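Local coordinates for protein Sso-CP2 metallo-carboxypetidase (Sulfolobus solfataricus, PDB 4MMO) that is a zinc-binding metallo-carboxypeptidase of the M20 family that probably removes residues from the C-terminal ends of peptides, at residues Tyr69-Val74 / Ala102-Gly107. Numbering follows the deposited sequence.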
# COMPACT_ATOMS: atom_id res chain seq x y z
N TYR A 69 -18.08 -19.92 25.86
CA TYR A 69 -17.88 -18.73 25.05
C TYR A 69 -18.07 -19.03 23.56
O TYR A 69 -17.52 -20.00 23.04
CB TYR A 69 -16.48 -18.14 25.29
CG TYR A 69 -16.07 -17.08 24.28
CD1 TYR A 69 -15.45 -17.44 23.09
CD2 TYR A 69 -16.29 -15.73 24.52
CE1 TYR A 69 -15.06 -16.49 22.17
CE2 TYR A 69 -15.90 -14.77 23.60
CZ TYR A 69 -15.29 -15.15 22.42
OH TYR A 69 -14.91 -14.21 21.49
N ASN A 70 -18.84 -18.19 22.89
CA ASN A 70 -18.95 -18.21 21.44
C ASN A 70 -19.16 -16.78 20.94
O ASN A 70 -19.35 -15.88 21.75
CB ASN A 70 -20.11 -19.10 20.99
CG ASN A 70 -19.82 -20.58 21.17
OD1 ASN A 70 -20.34 -21.22 22.08
ND2 ASN A 70 -18.99 -21.13 20.29
N HIS A 71 -19.11 -16.57 19.63
CA HIS A 71 -19.38 -15.24 19.09
C HIS A 71 -20.33 -15.31 17.91
O HIS A 71 -20.19 -16.17 17.04
CB HIS A 71 -18.08 -14.53 18.70
CG HIS A 71 -17.31 -15.21 17.61
ND1 HIS A 71 -17.60 -15.05 16.28
CD2 HIS A 71 -16.25 -16.05 17.68
CE1 HIS A 71 -16.75 -15.77 15.56
NE2 HIS A 71 -15.92 -16.38 16.38
N TYR A 72 -21.32 -14.41 17.91
CA TYR A 72 -22.36 -14.42 16.88
C TYR A 72 -22.00 -13.54 15.68
O TYR A 72 -22.68 -13.59 14.66
CB TYR A 72 -23.71 -13.99 17.47
CG TYR A 72 -23.75 -12.60 18.05
CD1 TYR A 72 -24.06 -11.50 17.25
CD2 TYR A 72 -23.50 -12.38 19.40
CE1 TYR A 72 -24.10 -10.22 17.78
CE2 TYR A 72 -23.54 -11.10 19.94
CZ TYR A 72 -23.84 -10.03 19.12
OH TYR A 72 -23.88 -8.76 19.66
N ASP A 73 -20.94 -12.76 15.79
CA ASP A 73 -20.49 -11.93 14.68
C ASP A 73 -19.66 -12.75 13.71
O ASP A 73 -19.03 -13.73 14.11
CB ASP A 73 -19.69 -10.72 15.16
CG ASP A 73 -18.40 -11.10 15.86
OD1 ASP A 73 -18.46 -11.94 16.79
OD2 ASP A 73 -17.32 -10.58 15.49
N VAL A 74 -19.66 -12.35 12.44
CA VAL A 74 -18.94 -13.05 11.38
C VAL A 74 -18.04 -12.11 10.60
O VAL A 74 -18.15 -10.88 10.72
CB VAL A 74 -19.92 -13.71 10.40
CG1 VAL A 74 -20.74 -14.78 11.10
CG2 VAL A 74 -20.85 -12.65 9.77
N ALA A 102 -20.77 -20.27 8.95
CA ALA A 102 -21.17 -21.66 9.13
C ALA A 102 -20.18 -22.39 10.04
O ALA A 102 -20.58 -23.12 10.95
CB ALA A 102 -21.26 -22.34 7.78
N SER A 103 -18.90 -22.17 9.80
CA SER A 103 -17.82 -22.75 10.59
C SER A 103 -17.44 -21.83 11.75
O SER A 103 -17.37 -22.26 12.90
CB SER A 103 -16.61 -23.00 9.69
OG SER A 103 -15.52 -23.49 10.44
N ASP A 104 -17.19 -20.56 11.43
CA ASP A 104 -16.74 -19.56 12.39
C ASP A 104 -17.81 -18.47 12.52
O ASP A 104 -17.80 -17.54 11.72
CB ASP A 104 -15.42 -18.95 11.89
CG ASP A 104 -14.88 -17.84 12.79
OD1 ASP A 104 -15.31 -17.73 13.96
OD2 ASP A 104 -14.01 -17.07 12.33
N ASN A 105 -18.71 -18.55 13.50
CA ASN A 105 -18.70 -19.50 14.61
C ASN A 105 -20.13 -19.91 14.98
O ASN A 105 -20.39 -20.37 16.10
CB ASN A 105 -17.99 -18.85 15.81
CG ASN A 105 -17.88 -19.76 17.02
OD1 ASN A 105 -18.22 -19.36 18.14
ND2 ASN A 105 -17.40 -20.98 16.82
N LYS A 106 -21.07 -19.74 14.05
CA LYS A 106 -22.49 -19.96 14.35
C LYS A 106 -22.90 -21.44 14.45
O LYS A 106 -23.71 -21.80 15.29
CB LYS A 106 -23.38 -19.28 13.31
CG LYS A 106 -23.29 -17.76 13.34
CD LYS A 106 -24.29 -17.15 12.37
CE LYS A 106 -24.26 -15.62 12.41
NZ LYS A 106 -25.18 -15.04 11.40
N GLY A 107 -22.37 -22.27 13.56
CA GLY A 107 -22.67 -23.69 13.57
C GLY A 107 -22.26 -24.31 14.90
O GLY A 107 -23.05 -25.03 15.53
O HOH W 1 -20.32 -16.26 14.28
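His-71 and Asp-104 meet at a zinc ion: NE2 of the imidazole and OD1 of the carboxylate lie 2.8 Å apart because both bind the metal, and Glu-163 is the third protein ligand. The carboxylate stands almost perpendicular to the imidazole, the two planes 87° apart, with its carboxyl carbon at the ring edge. One face of the ring rests on the residue after Asp-104: Asn-105 CB sits 3.5 Å from the centroid of the His-71 ring, a CH-pi contact displaced toward the NE2–CE1 rim. With CG between the backbone N and the carbonyl carbon (chi1 63°), ND1 is brought to Asp-73 O, to which it donates at 2.9 Å, nearly in the ring plane, which leaves NE2 for the metal.

This is the metal centre of an M20 peptidase, built where the end of strand 65-71 of the mixed sheet meets residues 102-107; the peptide bond between Asp-104 and Asn-105 is cis, as in relatives of this family. In the second shell, Asn-105 OD1 accepts twice, from Asn-70 ND2 at 2.9 Å and, on an in-plane lone pair, from the His-71 backbone N at 3.3 Å, while Asn-105 ND2 reaches Glu-163 O, so one amide ties together the backbones carrying two zinc ligands. A water accepts from Asn-105 N and donates to the carbonyl oxygens of His-71 and Asp-73, bridging the backbone at Asn-105 to the residues after the strand.

Farther out, the extended Lys-106 chain crosses the Val-74 side chain at about a right angle, its CE lying 3.4 Å from Tyr-72 O and 3.8 Å from Val-74 CG1, and its ammonium ends on Phe-11 O. Asp-73 OD2 accepts from the backbone N of Glu-138, a zinc-binding residue of this protein that carries no metal in this chain.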